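Hydrazine synthase subunit beta (Candidatus Kuenenia stuttgartiensis, PDB 5C2V) forms part of the hydrazine synthase complex, which condenses nitric oxide with ammonium, and may modulate passage of the hydroxylamine intermediate between the two active sites. Local coordinates at residues R184-V196 with Y203-L215. Sequence-based numbering, arbitrary orientation.
Sequences RVIHESSNLRDVV and YIAVTHQTPKNWL. With BET (trimethyl glycine), chain R.
His208 on strand 203-211 packs against Ser189, Ile186 and Leu192. Its CB lies 3.5 Å from Ser190 O and also touches Leu192 CD1. The first torsion (chi1 67°) sets CG between the backbone N and the carbonyl carbon, which turns the ring toward Ser189 and Ile186. There ND1 meets Ser189 CB at 3.6 Å and makes a weak hydrogen bond to Gln209 O. CE1 is near both Ser189 CB and Ile186 CG2, which lie to the same side of it. At the tip, His208 NE2 is 3.8 Å from Ile186 CG2 and is hydrogen-bonded to Thr231, so both ring nitrogens have polar partners. Ser190 and Gln209 form an antiparallel hydrogen-bonded pair; Gln209 N to Ser190 O is 2.9 Å. Beside it, Asn191 ND2 donates to Gln209 OE1 at 2.9 Å, with the two amide planes 37° apart. Farther along, Val196 and Ala205 pair in the same way, with Val196 CG2 3.6 Å from Ala205 CB. His187 and Glu188 border the trimethyl glycine pocket, and Glu188 also forms a salt bridge with Arg302. The hairpin supplies the first two strands of a four-stranded beta-propeller blade. Strand 226-234 continues the sheet beyond 203-211, strand 256-261 packs on Val196, Ala205 and Thr207, and the gamma subunit meets Asn191 and Arg193.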
loop_
_atom_site.group_PDB
_atom_site.type_symbol
_atom_site.label_atom_id
_atom_site.label_comp_id
_atom_site.label_asym_id
_atom_site.label_seq_id
_atom_site.Cartn_x
_atom_site.Cartn_y
_atom_site.Cartn_z
ATOM N N ARG B 184 0.013 40.216 26.048
ATOM C CA ARG B 184 -0.205 38.983 25.295
ATOM C C ARG B 184 0.151 37.741 26.105
ATOM O O ARG B 184 1.281 37.582 26.559
ATOM C CB ARG B 184 0.593 39.004 23.992
ATOM C CG ARG B 184 0.074 40.011 22.982
ATOM C CD ARG B 184 0.835 39.928 21.672
ATOM N NE ARG B 184 0.370 40.926 20.713
ATOM C CZ ARG B 184 0.913 41.120 19.517
ATOM N NH1 ARG B 184 1.946 40.384 19.128
ATOM N NH2 ARG B 184 0.424 42.051 18.709
ATOM N N VAL B 185 -0.826 36.857 26.264
ATOM C CA VAL B 185 -0.672 35.676 27.101
ATOM C C VAL B 185 -0.099 34.481 26.341
ATOM O O VAL B 185 -0.588 34.121 25.270
ATOM C CB VAL B 185 -2.026 35.268 27.721
ATOM C CG1 VAL B 185 -1.943 33.885 28.341
ATOM C CG2 VAL B 185 -2.471 36.300 28.747
ATOM N N ILE B 186 0.941 33.870 26.903
ATOM C CA ILE B 186 1.422 32.592 26.399
ATOM C C ILE B 186 0.720 31.500 27.188
ATOM O O ILE B 186 0.959 31.336 28.384
ATOM C CB ILE B 186 2.949 32.438 26.544
ATOM C CG1 ILE B 186 3.682 33.552 25.795
ATOM C CG2 ILE B 186 3.396 31.074 26.040
ATOM C CD1 ILE B 186 5.191 33.465 25.904
ATOM N N HIS B 187 -0.147 30.751 26.516
ATOM C CA HIS B 187 -0.985 29.780 27.204
ATOM C C HIS B 187 -0.198 28.538 27.597
ATOM O O HIS B 187 0.649 28.062 26.838
ATOM C CB HIS B 187 -2.185 29.399 26.335
ATOM C CG HIS B 187 -3.287 30.412 26.356
ATOM N ND1 HIS B 187 -3.136 31.688 25.859
ATOM C CD2 HIS B 187 -4.557 30.340 26.826
ATOM C CE1 HIS B 187 -4.265 32.358 26.016
ATOM N NE2 HIS B 187 -5.143 31.562 26.601
ATOM N N GLU B 188 -0.487 28.030 28.794
ATOM C CA GLU B 188 0.174 26.849 29.343
ATOM C C GLU B 188 1.690 27.012 29.401
ATOM O O GLU B 188 2.434 26.175 28.893
ATOM C CB GLU B 188 -0.195 25.607 28.528
ATOM C CG GLU B 188 -1.675 25.267 28.577
ATOM C CD GLU B 188 -1.988 23.924 27.950
ATOM O OE1 GLU B 188 -1.063 23.296 27.395
ATOM O OE2 GLU B 188 -3.160 23.495 28.014
ATOM N N SER B 189 2.143 28.098 30.019
ATOM C CA SER B 189 3.573 28.357 30.151
ATOM C C SER B 189 3.988 28.541 31.606
ATOM O O SER B 189 3.178 28.914 32.455
ATOM C CB SER B 189 3.968 29.595 29.345
ATOM O OG SER B 189 3.383 30.765 29.890
ATOM N N SER B 190 5.259 28.276 31.885
ATOM C CA SER B 190 5.832 28.529 33.200
ATOM C C SER B 190 7.324 28.805 33.055
ATOM O O SER B 190 7.923 28.450 32.040
ATOM C CB SER B 190 5.592 27.345 34.141
ATOM O OG SER B 190 6.353 26.215 33.749
ATOM N N ASN B 191 7.913 29.437 34.068
ATOM C CA ASN B 191 9.352 29.688 34.086
ATOM C C ASN B 191 9.883 30.464 32.882
ATOM O O ASN B 191 10.772 29.976 32.185
ATOM C CB ASN B 191 10.122 28.368 34.197
ATOM C CG ASN B 191 9.702 27.544 35.395
ATOM O OD1 ASN B 191 9.365 28.084 36.447
ATOM N ND2 ASN B 191 9.723 26.224 35.242
ATOM N N LEU B 192 9.354 31.658 32.615
ATOM C CA LEU B 192 9.871 32.401 31.473
ATOM C C LEU B 192 11.195 33.017 31.903
ATOM O O LEU B 192 11.228 33.888 32.775
ATOM C CB LEU B 192 8.898 33.509 31.050
ATOM C CG LEU B 192 7.549 33.276 30.362
ATOM C CD1 LEU B 192 6.654 32.309 31.125
ATOM C CD2 LEU B 192 6.842 34.613 30.192
ATOM N N ARG B 193 12.287 32.568 31.292
ATOM C CA ARG B 193 13.608 33.047 31.687
ATOM C C ARG B 193 14.246 34.174 30.866
ATOM O O ARG B 193 15.218 34.782 31.316
ATOM C CB ARG B 193 14.566 31.856 31.708
ATOM C CG ARG B 193 14.215 30.801 32.744
ATOM C CD ARG B 193 14.407 31.346 34.150
ATOM N NE ARG B 193 13.135 31.482 34.847
ATOM C CZ ARG B 193 12.711 30.653 35.791
ATOM N NH1 ARG B 193 13.463 29.626 36.168
ATOM N NH2 ARG B 193 11.529 30.852 36.352
ATOM N N ASP B 194 13.718 34.461 29.679
ATOM C CA ASP B 194 14.325 35.490 28.832
ATOM C C ASP B 194 13.385 35.996 27.737
ATOM O O ASP B 194 12.408 35.332 27.392
ATOM C CB ASP B 194 15.619 34.963 28.205
ATOM C CG ASP B 194 16.642 36.060 27.966
ATOM O OD1 ASP B 194 16.257 37.248 27.969
ATOM O OD2 ASP B 194 17.834 35.733 27.783
ATOM N N VAL B 195 13.689 37.169 27.192
ATOM C CA VAL B 195 13.027 37.645 25.979
ATOM C C VAL B 195 14.012 38.400 25.080
ATOM O O VAL B 195 14.757 39.257 25.554
ATOM C CB VAL B 195 11.820 38.551 26.310
ATOM C CG1 VAL B 195 12.184 39.573 27.381
ATOM C CG2 VAL B 195 11.285 39.226 25.053
ATOM N N VAL B 196 14.024 38.081 23.787
ATOM C CA VAL B 196 14.884 38.811 22.852
ATOM C C VAL B 196 14.118 39.324 21.636
ATOM O O VAL B 196 13.067 38.796 21.285
ATOM C CB VAL B 196 16.064 37.945 22.357
ATOM C CG1 VAL B 196 16.997 37.601 23.507
ATOM C CG2 VAL B 196 15.558 36.689 21.668
ATOM N N TYR B 203 9.644 40.419 15.520
ATOM C CA TYR B 203 9.388 39.236 16.337
ATOM C C TYR B 203 10.114 39.293 17.676
ATOM O O TYR B 203 11.130 39.976 17.814
ATOM C CB TYR B 203 9.807 37.960 15.598
ATOM C CG TYR B 203 9.328 37.857 14.167
ATOM C CD1 TYR B 203 8.073 37.340 13.870
ATOM C CD2 TYR B 203 10.136 38.261 13.113
ATOM C CE1 TYR B 203 7.635 37.239 12.563
ATOM C CE2 TYR B 203 9.706 38.164 11.803
ATOM C CZ TYR B 203 8.454 37.652 11.534
ATOM O OH TYR B 203 8.020 37.553 10.231
ATOM N N ILE B 204 9.592 38.568 18.661
ATOM C CA ILE B 204 10.317 38.349 19.908
ATOM C C ILE B 204 10.350 36.866 20.258
ATOM O O ILE B 204 9.382 36.140 20.030
ATOM C CB ILE B 204 9.705 39.126 21.093
ATOM C CG1 ILE B 204 8.201 38.875 21.190
ATOM C CG2 ILE B 204 9.987 40.613 20.962
ATOM C CD1 ILE B 204 7.550 39.529 22.390
ATOM N N ALA B 205 11.475 36.418 20.804
ATOM C CA ALA B 205 11.609 35.038 21.251
ATOM C C ALA B 205 11.584 34.974 22.773
ATOM O O ALA B 205 12.195 35.808 23.449
ATOM C CB ALA B 205 12.887 34.419 20.709
ATOM N N VAL B 206 10.857 33.993 23.303
ATOM C CA VAL B 206 10.750 33.793 24.745
ATOM C C VAL B 206 10.921 32.320 25.115
ATOM O O VAL B 206 10.144 31.472 24.679
ATOM C CB VAL B 206 9.389 34.288 25.285
ATOM C CG1 VAL B 206 9.225 33.905 26.748
ATOM C CG2 VAL B 206 9.250 35.794 25.099
ATOM N N THR B 207 11.933 32.019 25.922
ATOM C CA THR B 207 12.160 30.651 26.382
ATOM C C THR B 207 11.330 30.336 27.620
ATOM O O THR B 207 11.269 31.138 28.553
ATOM C CB THR B 207 13.644 30.394 26.704
ATOM O OG1 THR B 207 14.185 31.521 27.406
ATOM C CG2 THR B 207 14.436 30.168 25.431
ATOM N N HIS B 208 10.699 29.165 27.629
ATOM C CA HIS B 208 9.869 28.762 28.758
ATOM C C HIS B 208 9.584 27.264 28.762
ATOM O O HIS B 208 10.091 26.517 27.923
ATOM C CB HIS B 208 8.547 29.532 28.749
ATOM C CG HIS B 208 7.663 29.197 27.591
ATOM N ND1 HIS B 208 6.764 28.153 27.615
ATOM C CD2 HIS B 208 7.541 29.767 26.366
ATOM C CE1 HIS B 208 6.125 28.095 26.461
ATOM N NE2 HIS B 208 6.579 29.063 25.686
ATOM N N GLN B 209 8.766 26.838 29.719
ATOM C CA GLN B 209 8.347 25.447 29.813
ATOM C C GLN B 209 6.832 25.321 29.729
ATOM O O GLN B 209 6.098 26.237 30.102
ATOM C CB GLN B 209 8.842 24.817 31.117
ATOM C CG GLN B 209 10.309 24.433 31.113
ATOM C CD GLN B 209 10.706 23.657 32.354
ATOM O OE1 GLN B 209 10.356 24.030 33.472
ATOM N NE2 GLN B 209 11.436 22.565 32.159
ATOM N N THR B 210 6.372 24.182 29.226
ATOM C CA THR B 210 4.956 23.863 29.207
ATOM C C THR B 210 4.677 22.691 30.135
ATOM O O THR B 210 5.024 21.548 29.827
ATOM C CB THR B 210 4.473 23.512 27.786
ATOM O OG1 THR B 210 4.773 24.590 26.891
ATOM C CG2 THR B 210 2.976 23.236 27.775
ATOM N N PRO B 211 4.057 22.975 31.287
ATOM C CA PRO B 211 3.597 21.928 32.198
ATOM C C PRO B 211 2.308 21.302 31.694
ATOM O O PRO B 211 1.511 22.012 31.081
ATOM C CB PRO B 211 3.359 22.680 33.517
ATOM C CG PRO B 211 3.458 24.164 33.185
ATOM C CD PRO B 211 3.579 24.304 31.701
ATOM N N LYS B 212 2.084 20.016 31.933
ATOM C CA LYS B 212 0.706 19.574 31.903
ATOM C C LYS B 212 0.344 19.394 33.368
ATOM O O LYS B 212 0.728 18.412 34.005
ATOM C CB LYS B 212 0.546 18.279 31.105
ATOM C CG LYS B 212 1.636 18.051 30.055
ATOM C CD LYS B 212 1.503 18.967 28.851
ATOM C CE LYS B 212 2.629 18.723 27.854
ATOM N NZ LYS B 212 2.425 19.464 26.578
ATOM N N ASN B 213 -0.405 20.358 33.890
ATOM C CA ASN B 213 -0.782 20.389 35.298
ATOM C C ASN B 213 -2.023 19.570 35.625
ATOM O O ASN B 213 -2.172 19.056 36.732
ATOM C CB ASN B 213 -0.969 21.836 35.745
ATOM C CG ASN B 213 -2.007 22.562 34.932
ATOM O OD1 ASN B 213 -1.726 23.063 33.843
ATOM N ND2 ASN B 213 -3.218 22.628 35.460
ATOM N N TRP B 214 -2.913 19.462 34.643
ATOM C CA TRP B 214 -4.221 18.845 34.828
ATOM C C TRP B 214 -4.149 17.335 34.649
ATOM O O TRP B 214 -5.169 16.647 34.687
ATOM C CB TRP B 214 -5.250 19.444 33.865
ATOM C CG TRP B 214 -5.537 20.898 34.112
ATOM C CD1 TRP B 214 -5.237 21.944 33.289
ATOM C CD2 TRP B 214 -6.169 21.466 35.267
ATOM N NE1 TRP B 214 -5.653 23.126 33.854
ATOM C CE2 TRP B 214 -6.227 22.859 35.068
ATOM C CE3 TRP B 214 -6.695 20.930 36.446
ATOM C CZ2 TRP B 214 -6.786 23.725 36.007
ATOM C CZ3 TRP B 214 -7.251 21.790 37.376
ATOM C CH2 TRP B 214 -7.292 23.172 37.151
ATOM N N LEU B 215 -2.939 16.825 34.454
ATOM C CA LEU B 215 -2.753 15.408 34.190
ATOM C C LEU B 215 -2.056 14.743 35.365
ATOM O O LEU B 215 -1.284 15.382 36.079
ATOM C CB LEU B 215 -1.922 15.201 32.918
ATOM C CG LEU B 215 -2.519 15.563 31.557
ATOM C CD1 LEU B 215 -1.541 15.197 30.453
ATOM C CD2 LEU B 215 -3.852 14.865 31.349
HETATM N N BET R . -6.286 26.360 25.214
HETATM C CA BET R . -4.915 26.290 25.878
HETATM C C BET R . -3.762 26.147 24.744
HETATM O O BET R . -3.187 25.030 24.749
HETATM O OXT BET R . -3.600 27.162 24.027
HETATM C C1 BET R . -7.352 25.874 26.173
HETATM C C2 BET R . -6.344 25.480 23.965
HETATM C C3 BET R . -6.638 27.800 24.880
HETATM O O HOH W 1 2.709 26.198 25.940
#